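Long-range contacts in endo-1,4-beta-xylanase (Bacteroides thetaiotaomicron VPI-5482, PDB 3KST), which probably hydrolyses glycosidic bonds in xylan-type polysaccharides, as a calcium-binding member of glycoside hydrolase family 43: residues Y74-F79 with S98-I103; K90-L95 with V105-T110; E211-G216 with H267-A272; V217-S222 with G291-S296. All coordinates share one frame; numbering follows the deposited sequence. Where two conformers were deposited one is given.

Interaction 1 (Y74-F79 with S98-I103)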
loop_
_atom_site.group_PDB
_atom_site.type_symbol
_atom_site.label_atom_id
_atom_site.label_comp_id
_atom_site.label_asym_id
_atom_site.label_seq_id
_atom_site.Cartn_x
_atom_site.Cartn_y
_atom_site.Cartn_z
ATOM N N TYR A 74 -18.216 -5.474 -4.151
ATOM C CA TYR A 74 -18.221 -6.843 -3.677
ATOM C C TYR A 74 -17.913 -6.766 -2.187
ATOM O O TYR A 74 -17.065 -5.986 -1.813
ATOM C CB TYR A 74 -17.071 -7.611 -4.317
ATOM C CG TYR A 74 -16.861 -8.990 -3.779
ATOM C CD1 TYR A 74 -17.725 -10.047 -4.130
ATOM C CD2 TYR A 74 -15.788 -9.270 -2.918
ATOM C CE1 TYR A 74 -17.526 -11.334 -3.632
ATOM C CE2 TYR A 74 -15.567 -10.561 -2.437
ATOM C CZ TYR A 74 -16.447 -11.580 -2.770
ATOM O OH TYR A 74 -16.196 -12.835 -2.278
ATOM N N GLY A 75 -18.644 -7.526 -1.382
ATOM C CA GLY A 75 -18.415 -7.655 0.062
ATOM C C GLY A 75 -19.029 -6.702 1.060
ATOM O O GLY A 75 -19.447 -5.585 0.753
ATOM N N THR A 76 -19.053 -7.148 2.312
ATOM C CA THR A 76 -19.592 -6.365 3.409
ATOM C C THR A 76 -18.644 -6.161 4.573
ATOM O O THR A 76 -19.021 -5.432 5.498
ATOM C CB THR A 76 -20.895 -6.988 3.936
ATOM O OG1 THR A 76 -20.601 -8.250 4.540
ATOM C CG2 THR A 76 -21.887 -7.156 2.787
ATOM N N TRP A 77 -17.450 -6.758 4.527
ATOM C CA TRP A 77 -16.456 -6.677 5.610
ATOM C C TRP A 77 -15.051 -6.813 5.061
ATOM O O TRP A 77 -14.856 -7.210 3.901
ATOM C CB TRP A 77 -16.722 -7.768 6.662
ATOM C CG TRP A 77 -16.596 -9.170 6.146
ATOM C CD1 TRP A 77 -17.595 -9.948 5.587
ATOM C CD2 TRP A 77 -15.402 -9.965 6.102
ATOM N NE1 TRP A 77 -17.089 -11.178 5.233
ATOM C CE2 TRP A 77 -15.751 -11.213 5.521
ATOM C CE3 TRP A 77 -14.066 -9.756 6.505
ATOM C CZ2 TRP A 77 -14.828 -12.232 5.341
ATOM C CZ3 TRP A 77 -13.139 -10.787 6.329
ATOM C CH2 TRP A 77 -13.521 -12.010 5.742
ATOM N N GLY A 78 -14.049 -6.508 5.882
ATOM C CA GLY A 78 -12.677 -6.643 5.419
ATOM C C GLY A 78 -12.223 -5.724 4.282
ATOM O O GLY A 78 -11.474 -6.159 3.402
ATOM N N PHE A 79 -12.692 -4.472 4.277
ATOM C CA PHE A 79 -12.196 -3.469 3.295
ATOM C C PHE A 79 -10.810 -3.010 3.748
ATOM O O PHE A 79 -10.685 -2.182 4.674
ATOM C CB PHE A 79 -13.168 -2.325 3.126
ATOM C CG PHE A 79 -14.396 -2.734 2.393
ATOM C CD1 PHE A 79 -14.439 -2.599 1.017
ATOM C CD2 PHE A 79 -15.429 -3.412 3.052
ATOM C CE1 PHE A 79 -15.582 -3.007 0.307
ATOM C CE2 PHE A 79 -16.570 -3.824 2.366
ATOM C CZ PHE A 79 -16.648 -3.634 0.995
ATOM N N SER A 98 -8.841 -4.876 -1.149
ATOM C CA SER A 98 -9.269 -6.156 -0.656
ATOM C C SER A 98 -10.622 -5.988 -0.009
ATOM O O SER A 98 -10.915 -4.961 0.546
ATOM C CB SER A 98 -8.273 -6.689 0.353
ATOM O OG SER A 98 -6.985 -6.760 -0.224
ATOM N N ALA A 99 -11.464 -7.000 -0.123
ATOM C CA ALA A 99 -12.782 -7.023 0.508
ATOM C C ALA A 99 -13.121 -8.493 0.738
ATOM O O ALA A 99 -13.017 -9.282 -0.188
ATOM C CB ALA A 99 -13.850 -6.298 -0.373
ATOM N N GLU A 100 -13.471 -8.871 1.973
ATOM C CA GLU A 100 -13.697 -10.280 2.368
ATOM C C GLU A 100 -12.568 -11.247 1.931
ATOM O O GLU A 100 -12.832 -12.379 1.500
ATOM C CB GLU A 100 -15.056 -10.810 1.882
ATOM C CG GLU A 100 -16.259 -9.960 2.210
ATOM C CD GLU A 100 -17.597 -10.692 2.157
ATOM O OE1 GLU A 100 -17.638 -11.916 1.874
ATOM O OE2 GLU A 100 -18.623 -10.031 2.426
ATOM N N GLU A 101 -11.317 -10.781 2.043
ATOM C CA GLU A 101 -10.130 -11.531 1.663
ATOM C C GLU A 101 -10.067 -11.897 0.162
ATOM O O GLU A 101 -9.490 -12.923 -0.184
ATOM C CB GLU A 101 -9.921 -12.768 2.583
ATOM C CG GLU A 101 -9.608 -12.358 4.033
ATOM C CD GLU A 101 -9.618 -13.494 5.023
ATOM O OE1 GLU A 101 -10.621 -14.248 5.078
ATOM O OE2 GLU A 101 -8.636 -13.598 5.785
ATOM N N HIS A 102 -10.641 -11.049 -0.698
ATOM C CA HIS A 102 -10.541 -11.192 -2.164
ATOM C C HIS A 102 -10.084 -9.851 -2.701
ATOM O O HIS A 102 -10.335 -8.806 -2.068
ATOM C CB HIS A 102 -11.867 -11.636 -2.803
ATOM C CG HIS A 102 -12.260 -13.014 -2.409
ATOM N ND1 HIS A 102 -12.811 -13.308 -1.185
ATOM C CD2 HIS A 102 -12.130 -14.195 -3.063
ATOM C CE1 HIS A 102 -13.032 -14.613 -1.105
ATOM N NE2 HIS A 102 -12.623 -15.172 -2.230
ATOM N N ILE A 103 -9.426 -9.861 -3.853
ATOM C CA ILE A 103 -8.931 -8.620 -4.475
ATOM C C ILE A 103 -9.926 -8.101 -5.503
ATOM O O ILE A 103 -10.478 -8.883 -6.278
ATOM C CB ILE A 103 -7.530 -8.764 -5.062
ATOM C CG1 ILE A 103 -7.415 -9.909 -6.081
ATOM C CG2 ILE A 103 -6.561 -9.046 -3.906
ATOM C CD1 ILE A 103 -6.095 -9.946 -6.813
HETATM O O HOH W 1 -21.245 -10.574 3.058
HETATM O O HOH W 2 -18.942 -13.420 4.647
HETATM O O HOH W 3 -10.070 -8.448 2.899
#

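Interaction 2 (K90-L95 with V105-T110)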
loop_
_atom_site.group_PDB
_atom_site.type_symbol
_atom_site.label_atom_id
_atom_site.label_comp_id
_atom_site.label_asym_id
_atom_site.label_seq_id
_atom_site.Cartn_x
_atom_site.Cartn_y
_atom_site.Cartn_z
ATOM N N LYS A 90 -6.382 5.183 -19.613
ATOM C CA LYS A 90 -7.856 5.177 -19.476
ATOM C C LYS A 90 -8.510 6.512 -19.104
ATOM O O LYS A 90 -9.741 6.590 -19.101
ATOM C CB LYS A 90 -8.294 4.160 -18.408
ATOM C CG LYS A 90 -7.564 2.825 -18.393
ATOM C CD LYS A 90 -7.774 2.059 -19.654
ATOM C CE LYS A 90 -7.195 0.683 -19.542
ATOM N NZ LYS A 90 -7.526 -0.068 -20.749
ATOM N N LYS A 91 -7.701 7.516 -18.744
ATOM C CA LYS A 91 -8.157 8.849 -18.262
ATOM C C LYS A 91 -9.240 8.776 -17.180
ATOM O O LYS A 91 -10.307 9.408 -17.263
ATOM C CB LYS A 91 -8.509 9.794 -19.424
ATOM C CG LYS A 91 -7.285 10.099 -20.278
ATOM C CD LYS A 91 -7.578 11.159 -21.324
ATOM C CE LYS A 91 -6.313 11.607 -22.034
ATOM N NZ LYS A 91 -5.361 12.314 -21.137
ATOM N N LYS A 92 -8.916 7.981 -16.151
ATOM C CA LYS A 92 -9.822 7.642 -15.057
ATOM C C LYS A 92 -9.006 7.117 -13.850
ATOM O O LYS A 92 -7.898 6.591 -14.027
ATOM C CB LYS A 92 -10.764 6.544 -15.567
ATOM C CG LYS A 92 -12.056 6.332 -14.815
ATOM C CD LYS A 92 -12.990 5.304 -15.483
ATOM C CE LYS A 92 -13.426 5.701 -16.907
ATOM N NZ LYS A 92 -14.404 4.732 -17.470
ATOM N N PHE A 93 -9.576 7.245 -12.656
ATOM C CA PHE A 93 -8.953 6.744 -11.419
ATOM C C PHE A 93 -9.366 5.287 -11.153
ATOM O O PHE A 93 -10.531 4.922 -11.310
ATOM C CB PHE A 93 -9.303 7.644 -10.227
ATOM C CG PHE A 93 -8.841 9.058 -10.411
ATOM C CD1 PHE A 93 -9.629 9.970 -11.122
ATOM C CD2 PHE A 93 -7.599 9.469 -9.920
ATOM C CE1 PHE A 93 -9.204 11.274 -11.319
ATOM C CE2 PHE A 93 -7.160 10.782 -10.135
ATOM C CZ PHE A 93 -7.968 11.678 -10.828
ATOM N N TYR A 94 -8.406 4.456 -10.744
ATOM C CA TYR A 94 -8.641 3.058 -10.388
ATOM C C TYR A 94 -8.265 2.833 -8.923
ATOM O O TYR A 94 -7.175 3.233 -8.506
ATOM C CB TYR A 94 -7.833 2.124 -11.306
ATOM C CG TYR A 94 -8.443 1.984 -12.705
ATOM C CD1 TYR A 94 -8.550 3.089 -13.565
ATOM C CD2 TYR A 94 -8.947 0.756 -13.166
ATOM C CE1 TYR A 94 -9.136 2.967 -14.835
ATOM C CE2 TYR A 94 -9.511 0.629 -14.459
ATOM C CZ TYR A 94 -9.583 1.750 -15.284
ATOM O OH TYR A 94 -10.141 1.701 -16.533
ATOM N N LEU A 95 -9.202 2.265 -8.153
ATOM C CA LEU A 95 -8.998 1.872 -6.770
ATOM C C LEU A 95 -8.886 0.339 -6.716
ATOM O O LEU A 95 -9.843 -0.360 -7.037
ATOM C CB LEU A 95 -10.177 2.330 -5.892
ATOM C CG LEU A 95 -10.358 1.746 -4.489
ATOM C CD1 LEU A 95 -9.125 2.052 -3.692
ATOM C CD2 LEU A 95 -11.678 2.233 -3.847
ATOM N N VAL A 105 -11.359 -4.294 -7.861
ATOM C CA VAL A 105 -11.064 -3.018 -8.486
ATOM C C VAL A 105 -12.358 -2.261 -8.780
ATOM O O VAL A 105 -13.343 -2.862 -9.257
ATOM C CB VAL A 105 -10.179 -3.177 -9.780
ATOM C CG1 VAL A 105 -10.839 -4.075 -10.818
ATOM C CG2 VAL A 105 -9.806 -1.809 -10.386
ATOM N N ALA A 106 -12.330 -0.969 -8.452
ATOM C CA ALA A 106 -13.411 -0.012 -8.691
ATOM C C ALA A 106 -12.822 1.182 -9.406
ATOM O O ALA A 106 -11.594 1.347 -9.470
ATOM C CB ALA A 106 -14.057 0.431 -7.349
ATOM N N THR A 107 -13.684 1.988 -10.022
ATOM C CA THR A 107 -13.238 3.182 -10.714
ATOM C C THR A 107 -14.021 4.433 -10.304
ATOM O O THR A 107 -15.143 4.355 -9.800
ATOM C CB THR A 107 -13.270 3.039 -12.284
ATOM O OG1 THR A 107 -14.614 3.122 -12.775
ATOM C CG2 THR A 107 -12.644 1.743 -12.764
ATOM N N SER A 108 -13.403 5.571 -10.591
ATOM C CA SER A 108 -13.959 6.904 -10.352
ATOM C C SER A 108 -13.434 7.888 -11.376
ATOM O O SER A 108 -12.338 7.741 -11.899
ATOM C CB SER A 108 -13.566 7.387 -8.952
ATOM O OG SER A 108 -14.032 8.714 -8.636
ATOM N N THR A 109 -14.241 8.898 -11.681
ATOM C CA THR A 109 -13.778 9.987 -12.540
ATOM C C THR A 109 -12.979 11.034 -11.737
ATOM O O THR A 109 -12.330 11.867 -12.340
ATOM C CB THR A 109 -14.932 10.664 -13.289
ATOM O OG1 THR A 109 -15.783 11.350 -12.376
ATOM C CG2 THR A 109 -15.733 9.629 -14.107
ATOM N N THR A 110 -13.051 11.003 -10.400
ATOM C CA THR A 110 -12.326 11.950 -9.553
ATOM C C THR A 110 -11.470 11.235 -8.486
ATOM O O THR A 110 -11.713 10.046 -8.190
ATOM C CB THR A 110 -13.293 12.914 -8.893
ATOM O OG1 THR A 110 -14.200 12.195 -8.035
ATOM C CG2 THR A 110 -14.058 13.712 -9.973
#

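Interaction 3 (E211-G216 with H267-A272)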
loop_
_atom_site.group_PDB
_atom_site.type_symbol
_atom_site.label_atom_id
_atom_site.label_comp_id
_atom_site.label_asym_id
_atom_site.label_seq_id
_atom_site.Cartn_x
_atom_site.Cartn_y
_atom_site.Cartn_z
ATOM N N GLU A 211 0.173 -7.334 14.005
ATOM C CA GLU A 211 0.065 -7.186 15.455
ATOM C C GLU A 211 1.391 -7.228 16.197
ATOM O O GLU A 211 1.450 -6.799 17.338
ATOM C CB GLU A 211 -0.897 -8.220 16.022
ATOM C CG GLU A 211 -2.354 -7.939 15.613
ATOM C CD GLU A 211 -3.369 -8.865 16.261
ATOM O OE1 GLU A 211 -2.984 -9.852 16.950
ATOM O OE2 GLU A 211 -4.578 -8.582 16.078
ATOM N N ASN A 212 2.444 -7.751 15.572
ATOM C CA ASN A 212 3.751 -7.821 16.221
ATOM C C ASN A 212 4.409 -6.453 16.247
ATOM O O ASN A 212 4.388 -5.741 15.238
ATOM C CB ASN A 212 4.681 -8.804 15.498
ATOM C CG ASN A 212 5.803 -9.277 16.386
ATOM O OD1 ASN A 212 6.879 -8.727 16.350
ATOM N ND2 ASN A 212 5.530 -10.279 17.218
ATOM N N LYS A 213 5.048 -6.081 17.364
ATOM C CA LYS A 213 5.795 -4.803 17.411
ATOM C C LYS A 213 6.927 -4.720 16.386
ATOM O O LYS A 213 7.362 -3.627 16.062
ATOM C CB LYS A 213 6.356 -4.490 18.820
ATOM C CG LYS A 213 5.295 -4.221 19.818
ATOM C CD LYS A 213 5.889 -4.153 21.206
ATOM C CE LYS A 213 4.848 -3.861 22.236
ATOM N NZ LYS A 213 5.438 -4.014 23.578
ATOM N N GLY A 214 7.407 -5.898 15.948
ATOM C CA GLY A 214 8.428 -6.086 14.944
ATOM C C GLY A 214 7.966 -6.170 13.504
ATOM O O GLY A 214 8.795 -6.530 12.609
ATOM N N TYR A 215 6.684 -5.856 13.247
ATOM C CA TYR A 215 6.216 -5.634 11.859
ATOM C C TYR A 215 7.237 -4.663 11.254
ATOM O O TYR A 215 7.631 -3.661 11.914
ATOM C CB TYR A 215 4.835 -4.983 11.829
ATOM C CG TYR A 215 4.023 -5.099 10.541
ATOM C CD1 TYR A 215 3.817 -6.331 9.911
ATOM C CD2 TYR A 215 3.324 -4.004 10.046
ATOM C CE1 TYR A 215 3.005 -6.448 8.752
ATOM C CE2 TYR A 215 2.514 -4.108 8.883
ATOM C CZ TYR A 215 2.369 -5.335 8.255
ATOM O OH TYR A 215 1.581 -5.434 7.150
ATOM N N GLY A 216 7.703 -4.965 10.042
ATOM C CA GLY A 216 8.715 -4.153 9.403
ATOM C C GLY A 216 8.741 -4.232 7.900
ATOM O O GLY A 216 8.120 -5.110 7.320
ATOM N N HIS A 267 1.985 2.855 8.535
ATOM C CA HIS A 267 1.252 2.838 9.796
ATOM C C HIS A 267 2.136 2.358 10.943
ATOM O O HIS A 267 3.240 1.828 10.752
ATOM C CB HIS A 267 -0.055 2.032 9.719
ATOM C CG HIS A 267 0.129 0.553 9.675
ATOM N ND1 HIS A 267 -0.345 -0.215 8.634
ATOM C CD2 HIS A 267 0.726 -0.310 10.534
ATOM C CE1 HIS A 267 -0.056 -1.484 8.859
ATOM N NE2 HIS A 267 0.606 -1.567 9.999
ATOM N N ALA A 268 1.616 2.521 12.148
ATOM C CA ALA A 268 2.243 2.012 13.355
ATOM C C ALA A 268 1.127 1.727 14.358
ATOM O O ALA A 268 0.002 2.203 14.184
ATOM C CB ALA A 268 3.203 3.032 13.896
ATOM N N HIS A 269 1.419 0.934 15.383
ATOM C CA HIS A 269 0.457 0.717 16.462
ATOM C C HIS A 269 0.073 2.047 17.124
ATOM O O HIS A 269 0.812 3.056 16.999
ATOM C CB HIS A 269 0.997 -0.230 17.540
ATOM C CG HIS A 269 1.214 -1.632 17.072
ATOM N ND1 HIS A 269 2.048 -2.515 17.722
ATOM C CD2 HIS A 269 0.734 -2.293 15.990
ATOM C CE1 HIS A 269 2.044 -3.672 17.082
ATOM N NE2 HIS A 269 1.256 -3.564 16.022
ATOM N N TRP A 270 -1.106 2.058 17.747
ATOM C CA TRP A 270 -1.581 3.224 18.492
ATOM C C TRP A 270 -0.526 3.702 19.498
ATOM O O TRP A 270 -0.268 4.894 19.606
ATOM C CB TRP A 270 -2.905 2.926 19.181
ATOM C CG TRP A 270 -3.334 3.993 20.070
ATOM C CD1 TRP A 270 -3.297 3.966 21.420
ATOM C CD2 TRP A 270 -3.778 5.311 19.701
ATOM N NE1 TRP A 270 -3.727 5.155 21.930
ATOM C CE2 TRP A 270 -4.020 6.006 20.898
ATOM C CE3 TRP A 270 -4.014 5.961 18.479
ATOM C CZ2 TRP A 270 -4.477 7.331 20.921
ATOM C CZ3 TRP A 270 -4.458 7.268 18.500
ATOM C CH2 TRP A 270 -4.701 7.936 19.733
ATOM N N SER A 271 0.124 2.760 20.165
ATOM C CA SER A 271 1.162 3.052 21.164
ATOM C C SER A 271 1.826 1.732 21.523
ATOM O O SER A 271 1.399 0.689 21.033
ATOM C CB SER A 271 0.488 3.605 22.425
ATOM O OG SER A 271 -0.361 2.612 22.967
ATOM N N ALA A 272 2.835 1.760 22.403
ATOM C CA ALA A 272 3.477 0.528 22.896
ATOM C C ALA A 272 2.521 -0.422 23.661
ATOM O O ALA A 272 2.744 -1.640 23.660
ATOM C CB ALA A 272 4.695 0.864 23.794
#

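Interaction 4 (V217-S222 with G291-S296)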
loop_
_atom_site.group_PDB
_atom_site.type_symbol
_atom_site.label_atom_id
_atom_site.label_comp_id
_atom_site.label_asym_id
_atom_site.label_seq_id
_atom_site.Cartn_x
_atom_site.Cartn_y
_atom_site.Cartn_z
ATOM N N VAL A 217 9.452 -3.286 7.295
ATOM C CA VAL A 217 9.557 -3.157 5.855
ATOM C C VAL A 217 10.933 -3.528 5.333
ATOM O O VAL A 217 11.961 -3.110 5.893
ATOM C CB VAL A 217 9.251 -1.713 5.420
ATOM C CG1 VAL A 217 9.398 -1.538 3.878
ATOM C CG2 VAL A 217 7.833 -1.296 5.898
ATOM N N GLY A 218 10.966 -4.258 4.222
ATOM C CA GLY A 218 12.212 -4.595 3.542
ATOM C C GLY A 218 11.991 -4.531 2.046
ATOM O O GLY A 218 10.858 -4.262 1.593
ATOM N N TYR A 219 13.045 -4.773 1.275
ATOM C CA TYR A 219 12.892 -4.863 -0.200
ATOM C C TYR A 219 13.699 -5.998 -0.844
ATOM O O TYR A 219 14.555 -6.623 -0.198
ATOM C CB TYR A 219 13.202 -3.525 -0.893
ATOM C CG TYR A 219 14.674 -3.165 -1.038
ATOM C CD1 TYR A 219 15.354 -2.513 -0.015
ATOM C CD2 TYR A 219 15.386 -3.455 -2.223
ATOM C CE1 TYR A 219 16.707 -2.151 -0.137
ATOM C CE2 TYR A 219 16.754 -3.097 -2.353
ATOM C CZ TYR A 219 17.399 -2.451 -1.307
ATOM O OH TYR A 219 18.718 -2.101 -1.396
ATOM N N ALA A 220 13.371 -6.227 -2.115
ATOM C CA ALA A 220 14.029 -7.182 -3.000
ATOM C C ALA A 220 14.093 -6.572 -4.380
ATOM O O ALA A 220 13.245 -5.748 -4.738
ATOM C CB ALA A 220 13.290 -8.502 -3.056
ATOM N N THR A 221 15.111 -6.970 -5.139
ATOM C CA THR A 221 15.314 -6.470 -6.487
ATOM C C THR A 221 15.261 -7.575 -7.521
ATOM O O THR A 221 15.445 -8.753 -7.212
ATOM C CB THR A 221 16.669 -5.717 -6.654
ATOM O OG1 THR A 221 17.779 -6.587 -6.391
ATOM C CG2 THR A 221 16.746 -4.535 -5.705
ATOM N N SER A 222 15.068 -7.152 -8.766
ATOM C CA SER A 222 15.091 -8.052 -9.912
ATOM C C SER A 222 15.271 -7.255 -11.201
ATOM O O SER A 222 14.939 -6.073 -11.256
ATOM C CB SER A 222 13.774 -8.807 -9.999
ATOM O OG SER A 222 12.726 -7.887 -10.183
ATOM N N GLY A 291 21.806 1.899 -6.348
ATOM C CA GLY A 291 20.634 1.055 -6.189
ATOM C C GLY A 291 20.275 0.547 -4.805
ATOM O O GLY A 291 19.766 -0.558 -4.696
ATOM N N VAL A 292 20.514 1.351 -3.766
ATOM C CA VAL A 292 20.194 0.975 -2.382
ATOM C C VAL A 292 19.046 1.850 -1.891
ATOM O O VAL A 292 19.129 3.077 -1.984
ATOM C CB VAL A 292 21.373 1.154 -1.418
ATOM C CG1 VAL A 292 20.969 0.675 0.013
ATOM C CG2 VAL A 292 22.580 0.381 -1.904
ATOM N N VAL A 293 18.010 1.219 -1.341
ATOM C CA VAL A 293 16.822 1.938 -0.850
ATOM C C VAL A 293 17.007 2.329 0.625
ATOM O O VAL A 293 17.609 1.568 1.395
ATOM C CB VAL A 293 15.535 1.073 -1.010
ATOM C CG1 VAL A 293 14.272 1.859 -0.649
ATOM C CG2 VAL A 293 15.405 0.555 -2.431
ATOM N N THR A 294 16.505 3.510 1.004
ATOM C CA THR A 294 16.521 3.988 2.395
ATOM C C THR A 294 15.175 4.588 2.763
ATOM O O THR A 294 14.497 5.209 1.926
ATOM C CB THR A 294 17.619 5.080 2.725
ATOM O OG1 THR A 294 17.373 6.285 1.989
ATOM C CG2 THR A 294 18.989 4.558 2.423
ATOM N N ILE A 295 14.758 4.307 3.986
ATOM C CA ILE A 295 13.595 4.920 4.606
ATOM C C ILE A 295 14.256 5.541 5.839
ATOM O O ILE A 295 14.889 4.820 6.631
ATOM C CB ILE A 295 12.511 3.911 4.986
ATOM C CG1 ILE A 295 11.842 3.346 3.738
ATOM C CG2 ILE A 295 11.434 4.580 5.874
ATOM C CD1 ILE A 295 10.923 2.141 4.076
ATOM N N SER A 296 14.138 6.854 5.962
ATOM C CA SER A 296 14.843 7.616 6.997
ATOM C C SER A 296 14.214 8.970 7.315
ATOM O O SER A 296 13.174 9.349 6.775
ATOM C CB SER A 296 16.289 7.833 6.523
ATOM O OG SER A 296 16.294 8.679 5.398
#

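Interaction 1 (Y74-F79 with S98-I103)
Glu100 takes part in both direct hydrogen bonds between 74-79 and 98-103, as donor in one and acceptor in the other. Its backbone N donates to Trp77 O at 2.9 Å, and its carboxylate OE2 accepts from Thr76 N, also at 2.9 Å, on the anti side of the carboxylate. Water extends the polar network: one molecule joins Thr76 OG1 to Glu100 OE2, a second accepts from Trp77 NE1 and donates weakly to Glu100 OE1, and a third links Gly78 O with Glu101 N. Trp77 NE1 also lies near both carboxylate oxygens, but the angles are too poor for direct bonds.

The ring contacts form a second group. The Glu100 side chain crosses Trp77 at about a right angle, with CG 3.5 Å from the centroid of the five-membered ring in a CH-pi contact; the carboxylate is turned only 20° from the indole plane. Glu100 CG reaches this face by standing anti to its own carbonyl carbon (chi1 -51°). Ala99 CB lies over one face of the Phe79 ring, 4.1 Å from its centroid. Tyr74 directs its edge toward the face of His102 in an offset edge-to-face pair, planes at 76°. His102 ND1 in turn donates to Glu100 O at 2.8 Å, from above the carbonyl plane, which restrains the rotation of the imidazole.

Ala99 to His102 form a type I' beta turn, the tight link between strands 92-99 and 102-108. Beside it, Ser98 OG bonds Asp130 N, the backbone of a residue predicted to tune the pKa of the presumed catalytic glutamate. A short hairpin of this kind, clasped by a preceding loop, suits a blade of the five-bladed propeller of family 43.

Interaction 2 (K90-L95 with V105-T110)
Phe93 and Ser108 form the first of two antiparallel hydrogen-bonded pairs and begin the tight side of the contact: Phe93 N reaches Ser108 O at 2.9 Å, and Ser108 N returns to Phe93 O at 3.0 Å. Leu95 and Ala106 repeat the reciprocal pattern. On the face that carries Phe93, Leu95, Ala106 and Ser108, the Phe93 ring turns an edge to the backbone, its CE1 3.3 Å from Thr109 O, while Thr110 C lies over one face toward the rim. Ser108 OG donates to Thr110 O at 2.7 Å and so holds the bend that brings the Thr110 carbonyl to the ring. Tyr32, Tyr86 and Phe115 surround Phe93 further; an alanine here would probably open a gap among these rings and leave the Thr109 and Thr110 backbone without the ring packed against it.

The other face grows looser toward solvent. Thr107 CG2 still packs over the Tyr94 ring, 3.8 Å from its centroid, the two side chains pointing the same way. Beyond it the partly exposed Lys92 lays its CG 3.3 Å from Ser108 O and its CD near Thr107 OG1. The paired strands are the 92-99/102-108 hairpin, which continues the meander from strand 80-87 in a propeller blade.

Interaction 3 (E211-G216 with H267-A272)
The rings of Tyr215 and His267 meet rim to rim, their planes only 9° apart, yet neither covers the face of the other. Tyr215 CE2 comes within 3.4 Å of His267 NE2, and the centroids stay 5.5 Å apart. The Tyr215 hydroxyl bonds Glu190, the predicted proton donor. His267 ND1 is bonded to the backbone N of Asp26, the predicted proton acceptor, and both rings also touch His251, a calcium ligand.

Further out, the contact consists of close approaches to backbone carbonyls. His269 CE1 lies 3.2 Å from Glu211 O and somewhat farther from Asn212 O; its NE2 is hydrogen-bonded to Tyr210 O, and the Glu211 and Asn212 carbonyls only lie close by. Lys213 extends its chain along the exposed margin until CE is 3.4 Å from Ala272 O. The loop that presents these groups is braced from within: Asn212 O accepts from Tyr215 N at 3.0 Å in a type I beta turn, and Asn212 OD1 accepts from Gly214 N at 2.9 Å in an Asx turn, while Asn212 ND2 is bonded to Gln185 OE1.

Tyr215 and His267 thus act as second-shell neighbours, each bonded to one of the two predicted catalytic residues, while their rings touch one another, which probably helps to position the Glu190 carboxylate and the backbone at Asp26.

Interaction 4 (V217-S222 with G291-S296)
From Val217 to Tyr219 and from Gly291 to Ile295 the backbones run in nearly opposite directions, 175° apart, but the Tyr219 and Val293 CA atoms remain 7.9 Å from each other, so side chains rather than strand pairing make the contact. Tyr219 carries most of it. Val293 CG2 sits over the centre of its ring, 3.6 Å from the centroid and almost on the normal, a well-aligned CH-pi contact. Val293 CB adds a second touch toward the rim, 3.5 Å from Tyr219 CE1. The two side chains slide past each other in opposite directions, and Tyr219 projects far enough for its OH to reach the backbone between Val292 and Val293. There it accepts a weak hydrogen bond from Val293 N, long at 3.4 Å but straight at 163°, and lies 3.6 Å from Val292 CA.

Tyr232 stacks on Tyr219 as well, and Leu237 touches both Tyr219 and Val293. An alanine in place of Tyr219 would probably leave Val293 N without its hydroxyl partner and open a gap beneath the Val293 methyl group.

At the other end, Val217 CG1 meets Ile295 CD1 at 4.0 Å, the side chains crossing at about a right angle. Tyr264 touches both of these residues, and Phe285 packs against Val293 and Ile295 from strand 279-287.

The chemistry is thus overwhelmingly apolar, with one weak polar link from the tyrosine tip: strand 216-222 is joined to strand 293-305 of the neighbouring sheet by hydrophobic contact across a buried interface.

Overall arrangement
From the N terminus, the chain first meets interaction 1, which closes the loop from 74-79 to 98-103, bringing the approach to strand 80-87 against the hairpin turn. Interaction 2 crosses it: 90-95 precedes 98-103, and 105-110 follows, so the segments alternate within one blade, and both contacts share strands 92-99 and 102-108. Well after these close, interactions 3 and 4 cross in the same way, with 211-216 running directly into 217-222. They close much longer loops, to 267-272 and 291-296, and tie the sheet of strand 216-222 to the mixed sheet holding strands 262-268 and 293-305. Interactions 2 and 4 lie on opposite sides of the chain's centre, about 29 Å apart between centres.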